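Spore germination protein B3 (PDB 3N54) takes part in spore germination as a lipoprotein of the receptor system that responds to the mixture of L-asparagine, glucose, fructose and potassium ions. Local coordinates at residues N161-L166 with F305-I310; F227-S232 with V251-I256; P238-G243 with I312-Y317; I279-L284 with I338-I343. All coordinates share one frame; numbering follows the deposited sequence.

Contact 1 of 4, residues N161-L166 with F305-I310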
# COMPACT_ATOMS: atom_id res chain seq x y z
N ASN A 161 14.35 -0.97 -6.75
CA ASN A 161 14.46 -1.82 -7.93
C ASN A 161 13.47 -1.49 -9.04
O ASN A 161 13.38 -2.21 -10.03
CB ASN A 161 14.38 -3.30 -7.52
CG ASN A 161 15.59 -3.76 -6.71
OD1 ASN A 161 16.15 -4.82 -6.96
ND2 ASN A 161 16.00 -2.95 -5.74
N GLY A 162 12.74 -0.39 -8.89
CA GLY A 162 11.84 0.09 -9.93
C GLY A 162 10.52 -0.65 -10.07
O GLY A 162 10.00 -0.78 -11.18
N TYR A 163 9.97 -1.13 -8.96
CA TYR A 163 8.69 -1.82 -8.98
C TYR A 163 7.56 -0.93 -8.50
O TYR A 163 7.75 -0.14 -7.58
CB TYR A 163 8.71 -3.06 -8.09
CG TYR A 163 9.45 -4.22 -8.68
CD1 TYR A 163 8.80 -5.12 -9.53
CD2 TYR A 163 10.79 -4.43 -8.41
CE1 TYR A 163 9.48 -6.19 -10.09
CE2 TYR A 163 11.46 -5.49 -8.96
CZ TYR A 163 10.81 -6.37 -9.80
OH TYR A 163 11.49 -7.43 -10.34
N SER A 164 6.42 -1.05 -9.17
CA SER A 164 5.18 -0.50 -8.66
C SER A 164 4.64 -1.54 -7.69
O SER A 164 4.91 -2.73 -7.85
CB SER A 164 4.17 -0.24 -9.78
OG SER A 164 4.57 0.84 -10.61
N TYR A 165 3.89 -1.11 -6.69
CA TYR A 165 3.38 -2.04 -5.68
C TYR A 165 2.20 -1.46 -4.92
O TYR A 165 1.89 -0.27 -5.03
CB TYR A 165 4.49 -2.43 -4.70
CG TYR A 165 5.12 -1.26 -3.98
CD1 TYR A 165 6.16 -0.55 -4.56
CD2 TYR A 165 4.68 -0.87 -2.72
CE1 TYR A 165 6.75 0.53 -3.91
CE2 TYR A 165 5.26 0.21 -2.06
CZ TYR A 165 6.29 0.90 -2.66
OH TYR A 165 6.87 1.97 -2.01
N LEU A 166 1.54 -2.33 -4.15
CA LEU A 166 0.41 -1.93 -3.35
C LEU A 166 0.82 -1.81 -1.88
O LEU A 166 1.73 -2.48 -1.42
CB LEU A 166 -0.73 -2.93 -3.49
CG LEU A 166 -1.33 -3.14 -4.89
CD1 LEU A 166 -2.38 -4.25 -4.87
CD2 LEU A 166 -1.92 -1.85 -5.46
N PHE A 305 3.34 -7.31 -9.72
CA PHE A 305 4.48 -8.10 -10.17
C PHE A 305 4.17 -9.09 -11.31
O PHE A 305 4.78 -10.16 -11.39
CB PHE A 305 5.10 -8.81 -8.96
CG PHE A 305 5.40 -7.88 -7.81
CD1 PHE A 305 4.46 -7.66 -6.81
CD2 PHE A 305 6.59 -7.17 -7.77
CE1 PHE A 305 4.72 -6.79 -5.77
CE2 PHE A 305 6.86 -6.30 -6.73
CZ PHE A 305 5.92 -6.10 -5.74
N LEU A 306 3.23 -8.73 -12.18
CA LEU A 306 2.95 -9.55 -13.38
C LEU A 306 4.21 -9.64 -14.23
O LEU A 306 4.46 -10.65 -14.88
CB LEU A 306 1.79 -8.99 -14.22
CG LEU A 306 0.34 -9.38 -13.93
CD1 LEU A 306 0.16 -10.90 -13.82
CD2 LEU A 306 -0.16 -8.72 -12.69
N SER A 307 5.00 -8.56 -14.23
CA SER A 307 6.28 -8.51 -14.93
C SER A 307 7.17 -9.71 -14.63
O SER A 307 7.85 -10.22 -15.52
CB SER A 307 7.03 -7.24 -14.53
OG SER A 307 7.16 -7.15 -13.13
N ASP A 308 7.18 -10.16 -13.38
CA ASP A 308 8.04 -11.27 -12.97
C ASP A 308 7.72 -12.58 -13.70
O ASP A 308 8.61 -13.39 -13.92
CB ASP A 308 7.95 -11.48 -11.45
CG ASP A 308 8.65 -10.39 -10.67
OD1 ASP A 308 9.52 -9.69 -11.25
OD2 ASP A 308 8.34 -10.23 -9.47
N HIS A 309 6.46 -12.77 -14.07
CA HIS A 309 6.06 -14.00 -14.75
C HIS A 309 6.59 -14.08 -16.18
O HIS A 309 6.93 -15.16 -16.65
CB HIS A 309 4.54 -14.17 -14.71
CG HIS A 309 4.02 -14.41 -13.32
ND1 HIS A 309 3.97 -15.67 -12.76
CD2 HIS A 309 3.56 -13.56 -12.38
CE1 HIS A 309 3.49 -15.58 -11.53
NE2 HIS A 309 3.23 -14.31 -11.28
N ILE A 310 6.67 -12.94 -16.87
CA ILE A 310 7.25 -12.93 -18.22
C ILE A 310 8.78 -12.98 -18.15
O ILE A 310 9.43 -13.42 -19.10
CB ILE A 310 6.77 -11.74 -19.09
CG1 ILE A 310 7.29 -10.41 -18.58
CG2 ILE A 310 5.24 -11.72 -19.16
CD1 ILE A 310 6.95 -9.26 -19.50
O HOH W 1 4.61 -4.80 -9.69

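Contact 2 of 4, residues F227-S232 with V251-I256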
# COMPACT_ATOMS: atom_id res chain seq x y z
N PHE A 227 -19.92 -17.33 -0.92
CA PHE A 227 -18.87 -18.31 -1.10
C PHE A 227 -17.65 -17.90 -0.28
O PHE A 227 -16.99 -16.91 -0.61
CB PHE A 227 -18.52 -18.42 -2.59
CG PHE A 227 -17.44 -19.42 -2.89
CD1 PHE A 227 -17.74 -20.76 -3.05
CD2 PHE A 227 -16.12 -19.01 -3.03
CE1 PHE A 227 -16.74 -21.68 -3.34
CE2 PHE A 227 -15.12 -19.92 -3.32
CZ PHE A 227 -15.43 -21.26 -3.48
N GLU A 228 -17.37 -18.64 0.79
CA GLU A 228 -16.24 -18.35 1.67
C GLU A 228 -15.03 -19.19 1.26
O GLU A 228 -15.12 -20.41 1.18
CB GLU A 228 -16.60 -18.64 3.13
CG GLU A 228 -15.53 -18.18 4.13
CD GLU A 228 -15.81 -18.59 5.57
OE1 GLU A 228 -16.60 -19.54 5.80
OE2 GLU A 228 -15.21 -17.98 6.48
N ILE A 229 -13.91 -18.52 1.03
CA ILE A 229 -12.69 -19.17 0.57
C ILE A 229 -12.06 -20.05 1.66
O ILE A 229 -11.92 -19.62 2.80
CB ILE A 229 -11.63 -18.14 0.14
CG1 ILE A 229 -12.13 -17.28 -1.03
CG2 ILE A 229 -10.33 -18.83 -0.26
CD1 ILE A 229 -11.21 -16.13 -1.37
N LYS A 230 -11.69 -21.27 1.29
CA LYS A 230 -10.94 -22.16 2.18
C LYS A 230 -9.49 -22.29 1.70
O LYS A 230 -8.56 -22.14 2.48
CB LYS A 230 -11.61 -23.53 2.28
CG LYS A 230 -12.69 -23.62 3.36
CD LYS A 230 -12.08 -23.70 4.76
CE LYS A 230 -13.12 -24.04 5.82
NZ LYS A 230 -12.48 -24.45 7.11
N LYS A 231 -9.33 -22.55 0.40
CA LYS A 231 -8.01 -22.62 -0.21
C LYS A 231 -8.12 -22.20 -1.68
O LYS A 231 -9.07 -22.59 -2.36
CB LYS A 231 -7.42 -24.03 -0.09
CG LYS A 231 -5.91 -24.12 -0.31
CD LYS A 231 -5.34 -25.47 0.13
CE LYS A 231 -3.81 -25.47 0.11
NZ LYS A 231 -3.22 -26.75 0.61
N SER A 232 -7.17 -21.39 -2.15
CA SER A 232 -7.17 -20.92 -3.53
C SER A 232 -5.76 -20.93 -4.11
O SER A 232 -4.79 -20.61 -3.41
CB SER A 232 -7.77 -19.52 -3.63
OG SER A 232 -7.96 -19.14 -4.99
N VAL A 251 -7.45 -19.88 -12.09
CA VAL A 251 -7.77 -19.74 -10.67
C VAL A 251 -8.58 -20.95 -10.23
O VAL A 251 -9.64 -21.24 -10.78
CB VAL A 251 -8.57 -18.45 -10.38
CG1 VAL A 251 -8.98 -18.38 -8.92
CG2 VAL A 251 -7.76 -17.22 -10.75
N LYS A 252 -8.06 -21.67 -9.24
CA LYS A 252 -8.75 -22.81 -8.65
C LYS A 252 -8.96 -22.50 -7.18
O LYS A 252 -8.00 -22.29 -6.44
CB LYS A 252 -7.94 -24.09 -8.83
CG LYS A 252 -7.89 -24.59 -10.27
CD LYS A 252 -7.21 -25.95 -10.37
CE LYS A 252 -7.35 -26.54 -11.77
NZ LYS A 252 -6.82 -27.93 -11.86
N THR A 253 -10.22 -22.46 -6.76
CA THR A 253 -10.57 -22.11 -5.39
C THR A 253 -11.58 -23.09 -4.80
O THR A 253 -12.55 -23.45 -5.46
CB THR A 253 -11.19 -20.69 -5.33
OG1 THR A 253 -10.39 -19.78 -6.09
CG2 THR A 253 -11.31 -20.20 -3.89
N LYS A 254 -11.33 -23.52 -3.57
CA LYS A 254 -12.24 -24.38 -2.83
C LYS A 254 -12.84 -23.53 -1.71
O LYS A 254 -12.13 -22.74 -1.09
CB LYS A 254 -11.50 -25.59 -2.26
CG LYS A 254 -10.96 -26.55 -3.31
CD LYS A 254 -10.30 -27.76 -2.66
CE LYS A 254 -9.87 -28.80 -3.69
NZ LYS A 254 -9.23 -29.99 -3.05
N GLY A 255 -14.13 -23.70 -1.45
CA GLY A 255 -14.79 -22.89 -0.43
C GLY A 255 -16.11 -23.40 0.11
O GLY A 255 -16.66 -24.39 -0.38
N ILE A 256 -16.60 -22.71 1.14
CA ILE A 256 -17.85 -23.03 1.81
C ILE A 256 -18.97 -22.14 1.27
O ILE A 256 -18.73 -21.01 0.84
CB ILE A 256 -17.73 -22.86 3.33
CG1 ILE A 256 -16.67 -23.82 3.89
CG2 ILE A 256 -19.06 -23.11 4.03
CD1 ILE A 256 -16.54 -23.78 5.40

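Contact 3 of 4, residues P238-G243 with I312-Y317. With SO4 (sulfate ion), chain J.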
# COMPACT_ATOMS: atom_id res chain seq x y z
N PRO A 238 2.10 -16.66 -19.25
CA PRO A 238 2.15 -15.63 -20.29
C PRO A 238 2.64 -16.18 -21.62
O PRO A 238 3.61 -16.94 -21.65
CB PRO A 238 3.16 -14.62 -19.73
CG PRO A 238 4.04 -15.41 -18.85
CD PRO A 238 3.19 -16.51 -18.27
N VAL A 239 1.96 -15.81 -22.70
CA VAL A 239 2.34 -16.21 -24.06
C VAL A 239 2.45 -14.96 -24.92
O VAL A 239 1.54 -14.13 -24.93
CB VAL A 239 1.30 -17.15 -24.69
CG1 VAL A 239 1.71 -17.54 -26.10
CG2 VAL A 239 1.11 -18.40 -23.83
N ILE A 240 3.56 -14.82 -25.65
CA ILE A 240 3.75 -13.66 -26.51
C ILE A 240 3.16 -13.97 -27.88
O ILE A 240 3.59 -14.91 -28.54
CB ILE A 240 5.23 -13.28 -26.68
CG1 ILE A 240 5.81 -12.71 -25.38
CG2 ILE A 240 5.38 -12.22 -27.77
CD1 ILE A 240 5.86 -13.69 -24.24
N GLU A 241 2.18 -13.17 -28.30
CA GLU A 241 1.53 -13.40 -29.59
C GLU A 241 0.68 -12.21 -30.06
O GLU A 241 -0.47 -12.08 -29.65
CB GLU A 241 0.66 -14.67 -29.52
CG GLU A 241 -0.23 -14.79 -28.27
CD GLU A 241 -1.13 -16.01 -28.30
OE1 GLU A 241 -2.24 -15.95 -27.73
OE2 GLU A 241 -0.73 -17.03 -28.90
N ASN A 242 1.23 -11.32 -30.90
CA ASN A 242 2.62 -11.30 -31.33
C ASN A 242 3.14 -9.88 -31.12
O ASN A 242 2.57 -8.92 -31.64
CB ASN A 242 2.77 -11.69 -32.80
CG ASN A 242 2.60 -13.18 -33.05
OD1 ASN A 242 3.52 -13.85 -33.53
ND2 ASN A 242 1.43 -13.71 -32.72
N GLY A 243 4.22 -9.76 -30.35
CA GLY A 243 4.75 -8.46 -29.98
C GLY A 243 4.18 -7.99 -28.65
O GLY A 243 4.83 -7.23 -27.93
N ILE A 312 10.48 -14.89 -16.04
CA ILE A 312 10.79 -16.31 -15.85
C ILE A 312 10.48 -17.13 -17.10
O ILE A 312 11.31 -17.93 -17.54
CB ILE A 312 10.01 -16.90 -14.65
CG1 ILE A 312 10.35 -16.16 -13.35
CG2 ILE A 312 10.33 -18.38 -14.48
CD1 ILE A 312 9.47 -16.53 -12.17
N GLN A 313 9.30 -16.94 -17.68
CA GLN A 313 8.87 -17.70 -18.86
C GLN A 313 9.49 -17.22 -20.17
O GLN A 313 9.71 -18.03 -21.07
CB GLN A 313 7.34 -17.69 -19.01
CG GLN A 313 6.59 -18.76 -18.22
CD GLN A 313 6.74 -18.61 -16.72
OE1 GLN A 313 7.83 -18.79 -16.18
NE2 GLN A 313 5.64 -18.31 -16.04
N HIS A 314 9.76 -15.92 -20.29
CA HIS A 314 10.28 -15.36 -21.54
C HIS A 314 11.37 -14.30 -21.35
O HIS A 314 11.14 -13.12 -21.58
CB HIS A 314 9.11 -14.80 -22.36
CG HIS A 314 8.09 -15.83 -22.74
ND1 HIS A 314 8.31 -16.75 -23.74
CD2 HIS A 314 6.86 -16.10 -22.24
CE1 HIS A 314 7.25 -17.54 -23.84
NE2 HIS A 314 6.36 -17.16 -22.94
N PRO A 315 12.58 -14.74 -20.93
CA PRO A 315 13.73 -13.85 -20.69
C PRO A 315 14.13 -12.94 -21.86
O PRO A 315 14.44 -11.77 -21.65
CB PRO A 315 14.86 -14.83 -20.38
CG PRO A 315 14.20 -16.04 -19.88
CD PRO A 315 12.89 -16.14 -20.59
N ASP A 316 14.13 -13.48 -23.08
CA ASP A 316 14.53 -12.70 -24.26
C ASP A 316 13.57 -11.55 -24.50
O ASP A 316 13.99 -10.40 -24.62
CB ASP A 316 14.61 -13.59 -25.51
CG ASP A 316 15.78 -14.57 -25.47
OD1 ASP A 316 16.72 -14.37 -24.67
OD2 ASP A 316 15.77 -15.53 -26.27
N TYR A 317 12.28 -11.86 -24.57
CA TYR A 317 11.24 -10.84 -24.72
C TYR A 317 11.33 -9.83 -23.58
O TYR A 317 11.28 -8.62 -23.80
CB TYR A 317 9.85 -11.49 -24.75
CG TYR A 317 8.71 -10.52 -24.95
CD1 TYR A 317 8.34 -10.10 -26.22
CD2 TYR A 317 7.99 -10.03 -23.86
CE1 TYR A 317 7.28 -9.21 -26.40
CE2 TYR A 317 6.94 -9.15 -24.03
CZ TYR A 317 6.59 -8.74 -25.30
OH TYR A 317 5.55 -7.86 -25.47
S SO4 J . 11.82 -16.12 -24.90
O1 SO4 J . 12.27 -16.32 -26.27
O2 SO4 J . 11.35 -14.74 -24.78
O3 SO4 J . 10.75 -17.06 -24.58
O4 SO4 J . 12.93 -16.34 -23.98

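Contact 4 of 4, residues I279-L284 with I338-I343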
# COMPACT_ATOMS: atom_id res chain seq x y z
N ILE A 279 -21.86 -19.03 -11.20
CA ILE A 279 -22.25 -17.67 -10.82
C ILE A 279 -21.10 -16.96 -10.10
O ILE A 279 -20.78 -15.82 -10.43
CB ILE A 279 -23.51 -17.66 -9.93
CG1 ILE A 279 -24.72 -18.17 -10.70
CG2 ILE A 279 -23.79 -16.26 -9.42
CD1 ILE A 279 -25.99 -18.22 -9.89
N PHE A 280 -20.49 -17.64 -9.14
CA PHE A 280 -19.36 -17.08 -8.40
C PHE A 280 -18.16 -16.85 -9.32
O PHE A 280 -17.50 -15.82 -9.23
CB PHE A 280 -18.93 -18.00 -7.25
CG PHE A 280 -19.96 -18.16 -6.17
CD1 PHE A 280 -20.45 -17.06 -5.48
CD2 PHE A 280 -20.39 -19.43 -5.80
CE1 PHE A 280 -21.38 -17.22 -4.47
CE2 PHE A 280 -21.32 -19.59 -4.78
CZ PHE A 280 -21.82 -18.48 -4.12
N GLU A 281 -17.89 -17.82 -10.18
CA GLU A 281 -16.77 -17.74 -11.14
C GLU A 281 -16.91 -16.54 -12.06
O GLU A 281 -15.96 -15.78 -12.23
CB GLU A 281 -16.70 -19.02 -11.98
CG GLU A 281 -16.15 -20.23 -11.26
CD GLU A 281 -16.54 -21.55 -11.91
OE1 GLU A 281 -16.99 -21.54 -13.08
OE2 GLU A 281 -16.41 -22.60 -11.26
N LYS A 282 -18.08 -16.39 -12.66
CA LYS A 282 -18.35 -15.28 -13.58
C LYS A 282 -18.22 -13.93 -12.89
O LYS A 282 -17.74 -12.97 -13.49
CB LYS A 282 -19.73 -15.42 -14.23
CG LYS A 282 -19.81 -16.46 -15.34
CD LYS A 282 -21.20 -16.49 -15.98
CE LYS A 282 -21.20 -17.23 -17.30
NZ LYS A 282 -22.52 -17.16 -17.99
N LYS A 283 -18.65 -13.85 -11.63
CA LYS A 283 -18.55 -12.60 -10.88
C LYS A 283 -17.09 -12.20 -10.67
O LYS A 283 -16.72 -11.06 -10.91
CB LYS A 283 -19.28 -12.70 -9.53
CG LYS A 283 -19.08 -11.47 -8.65
CD LYS A 283 -20.06 -11.41 -7.50
CE LYS A 283 -19.69 -10.29 -6.53
NZ LYS A 283 -19.46 -8.97 -7.19
N LEU A 284 -16.26 -13.15 -10.24
CA LEU A 284 -14.85 -12.86 -10.04
C LEU A 284 -14.24 -12.35 -11.34
O LEU A 284 -13.46 -11.39 -11.35
CB LEU A 284 -14.09 -14.10 -9.54
CG LEU A 284 -12.62 -13.92 -9.16
CD1 LEU A 284 -12.48 -12.94 -8.01
CD2 LEU A 284 -11.97 -15.25 -8.79
N ILE A 338 -11.46 -19.64 -14.45
CA ILE A 338 -11.79 -19.65 -13.03
C ILE A 338 -12.66 -20.86 -12.71
O ILE A 338 -13.68 -21.08 -13.35
CB ILE A 338 -12.50 -18.35 -12.63
CG1 ILE A 338 -11.66 -17.14 -13.07
CG2 ILE A 338 -12.74 -18.32 -11.14
CD1 ILE A 338 -12.23 -15.81 -12.66
N SER A 339 -12.23 -21.64 -11.72
CA SER A 339 -12.94 -22.85 -11.32
C SER A 339 -13.14 -22.87 -9.81
O SER A 339 -12.18 -22.94 -9.05
CB SER A 339 -12.17 -24.09 -11.77
OG SER A 339 -12.85 -25.27 -11.41
N PHE A 340 -14.39 -22.81 -9.39
CA PHE A 340 -14.75 -22.82 -7.98
C PHE A 340 -15.30 -24.19 -7.62
O PHE A 340 -15.84 -24.89 -8.48
CB PHE A 340 -15.80 -21.74 -7.68
CG PHE A 340 -15.24 -20.35 -7.48
CD1 PHE A 340 -14.16 -19.88 -8.22
CD2 PHE A 340 -15.85 -19.49 -6.57
CE1 PHE A 340 -13.67 -18.60 -8.03
CE2 PHE A 340 -15.37 -18.20 -6.38
CZ PHE A 340 -14.28 -17.76 -7.11
N LYS A 341 -15.15 -24.58 -6.36
CA LYS A 341 -15.63 -25.86 -5.88
C LYS A 341 -16.20 -25.74 -4.47
O LYS A 341 -15.47 -25.41 -3.53
CB LYS A 341 -14.51 -26.90 -5.90
CG LYS A 341 -14.10 -27.37 -7.30
CD LYS A 341 -12.77 -28.14 -7.30
CE LYS A 341 -11.57 -27.20 -7.14
NZ LYS A 341 -10.27 -27.93 -7.13
N ILE A 342 -17.50 -25.98 -4.33
CA ILE A 342 -18.13 -25.97 -3.01
C ILE A 342 -17.85 -27.32 -2.35
O ILE A 342 -17.87 -28.36 -3.01
CB ILE A 342 -19.66 -25.72 -3.06
CG1 ILE A 342 -19.98 -24.29 -3.49
CG2 ILE A 342 -20.29 -25.93 -1.69
CD1 ILE A 342 -19.85 -24.03 -4.96
N ILE A 343 -17.56 -27.30 -1.05
CA ILE A 343 -17.28 -28.51 -0.28
C ILE A 343 -18.15 -28.55 0.98
O ILE A 343 -17.77 -29.13 2.00
CB ILE A 343 -15.76 -28.61 0.06
CG1 ILE A 343 -15.31 -27.46 0.96
CG2 ILE A 343 -14.94 -28.63 -1.22
CD1 ILE A 343 -13.82 -27.47 1.27

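Contact 1 of 4, residues N161-L166 with F305-I310
Where the chain leaves helix 152-160 and enters strand 165-172 of the mixed five-stranded sheet, Tyr-163 meets Phe-305 and the first turn of helix 306-313, and Tyr-165 meets Phe-305, joining two parts of the chain 139 residues apart. Gly-162, with its positive phi, is the C-prime residue of a Schellman motif that ends the preceding helix, and Tyr-163 follows directly. The tyrosine side chain crosses that of Phe-305 at about a right angle, yet the two ring planes are inclined at only 43°, an oblique aromatic pair with centroids 5.4 Å apart. The rings come closest where Tyr-163 CD1 lies 3.5 Å from Phe-305 CD2. Tyr-158 of the preceding helix also meets the rings of Phe-305 and Tyr-165, so the phenylalanine sits in an aromatic cluster. Phe-305 CZ packs on Tyr-165 CB at 4.1 Å, while Ser-164 O lies over one face of the phenylalanine ring. Ser-164 turns its hydroxyl to other partners, Thr-301 OG1 and Arg-187 N. A single water spans the gap between the main chains: it donates to Ser-164 O at 2.8 Å and accepts from Phe-305 N, also at 2.8 Å, above a face of the Phe-305 ring. At the outer end of the tyrosine, Ser-307 OG and Asp-308 OD1 both lie at the ring edge, near its plane. The carboxylate plane of Asp-308 is turned 66° from that ring, and Tyr-163 OH donates to the syn lone pair of Asp-308 OD1 over 3.1 Å.

Contact 2 of 4, residues F227-S232 with V251-I256
Ser-232 and Thr-253 face each other as a non-hydrogen-bonded antiparallel pair, and their hydroxyls close the gap: Ser-232 OG and Thr-253 OG1 are hydrogen-bonded at 2.7 Å. The serine OG is anti to its backbone N (chi1 -171°), which turns it to the threonine. Thr-253 CG2 packs against Ser-232 CB and also touches Ile-229 CG2 and the edge of the Phe-227 ring. The ring tip lies against the main chain of Gly-255, with Phe-227 CZ 3.4 Å from Gly-255 N. Gly-255, without a side chain, lets both the ring tip and Glu-228 O lie close to its CA, the oxygen at 3.0 Å. Beyond the glycine, the bent side chain of Lys-230 brings CE to 3.5 Å from Ile-256 CD1, a tight carbon contact.

The backbone sets these positions. Glu-228 and Ile-256 exchange two hydrogen bonds, each 2.7 Å. Next, Lys-254 O accepts from Lys-230 N in its carbonyl plane and from Lys-231 N, tilted 27° from that plane, while Lys-254 N returns a nearly straight bond to Lys-231 O. Farther out, Trp-206 NE1 of helix 198-208 hydrogen-bonds to Thr-253 OG1, and the tryptophan packs on Phe-227, Ile-229 and Ser-232. Two successive residues, Lys-230 and Lys-231, thus oppose the single Lys-254: a classic beta bulge, here in the long hairpin of strands 223-240 and 245-258, where the first strand turns a corner.

Contact 3 of 4, residues P238-G243 with I312-Y317
Ile-240, near the end of strand 223-240 in the beta hairpin with strand 245-258, presents its side chain to two aromatic rings from the junction of helices 306-313 and 315-321. The longer branch serves both rings through CH-pi contacts. Its end, CD1, reaches the imidazole of His-314 tip to tip and sits over one face, offset toward the rim, 3.5 Å from the ring centroid. Its CG1 covers the centre of the Tyr-317 ring at 3.6 Å from the centroid, only 9° off the normal. The CG2 methyl touches Tyr-317 CE1. The tyrosine CG is anti to its backbone N (chi1 -178°), directing the ring from the helix toward the strand.

Both nitrogens of His-314 are engaged at the ring edge. NE2 donates a weak, bent bond to Pro-238 O at 3.0 Å, and ND1 donates to O3 of a sulfate ion at 2.6 Å. His-314 is the N-cap residue of helix 315-321, and the sulfate, probably from the crystallisation liquor, also accepts from Asp-316 N and Tyr-317 N in the first turn, as expected for an anion at a helix N-terminus. Beside this, Pro-238 and Gln-313 cross at about a right angle, Pro-238 CD touching Gln-313 NE2. At the outer end of the ring, Gly-243 O lies at the tyrosine edge and accepts from Tyr-317 OH over 2.6 Å, with the hydroxyl 47° out of the glycine's carbonyl plane.

Contact 4 of 4, residues I279-L284 with I338-I343
Glu-281 and Phe-340 form the polar link: Phe-340 N donates to Glu-281 OE2 at 2.8 Å, and the bond is almost straight, 178° at the hydrogen. The oxygen is met on its anti side, with the donor 26° out of the carboxylate plane. Extended beyond CG, the glutamate side chain runs from the helix to the strand backbone and lays its own CG 3.7 Å from Phe-340 CD1. A second glutamate of the same helix, Glu-277, accepts from Ile-342 N, so two carboxylates of helix 271-299 take up amides of the strand.

These bonds belong to a helix packed on a beta sheet. Helix 271-299 crosses strand 333-342, an outermost strand of the mixed four-stranded sheet; the axes of 279-284 and 338-342 approach to 7.8 Å and their directions differ by 142°. Phe-340 and Ile-338, two residues apart on the strand, both direct their side chains to the helix.

Most apolar contacts surround the Phe-340 ring. Phe-280 C and Glu-281 CA lie over one face, and Phe-280 CB comes within 3.5 Å of Phe-340 CD2. Leu-284 crosses the ring's side chain at about a right angle and meets its edge in plane, Leu-284 CD2 standing 3.8 Å from Phe-340 CZ. The same methyl packs 3.9 Å from Ile-338 CD1. Trp-206 of helix 198-208 touches both Leu-284 and Phe-340, and Phe-227 meets the rings of Phe-280 and Phe-340.

In the fold
Contacts 2 and 4 are closest, with centres 8 Å apart: strand 245-258 lies between 223-240 and 333-342, and Val-251 O to Ser-339 N, at 2.8 Å, probably is a hydrogen bond joining them. Aromatic packing also connects them, Phe-227 CE2 lying 3.4 Å from Phe-340 CD2. Contact 3 uses the far part of strand 223-240, its centre 30 Å from that of contact 2. Helix 306-313 serves both contacts 1 and 3, which touch as Ile-310 CG2 of the first packs 3.6 Å from Pro-238 CB of the other. Contact 1 alone joins the N-terminal and C-terminal regions of the protein; the other three lie in the C-terminal one. The sulfate belongs to contact 3.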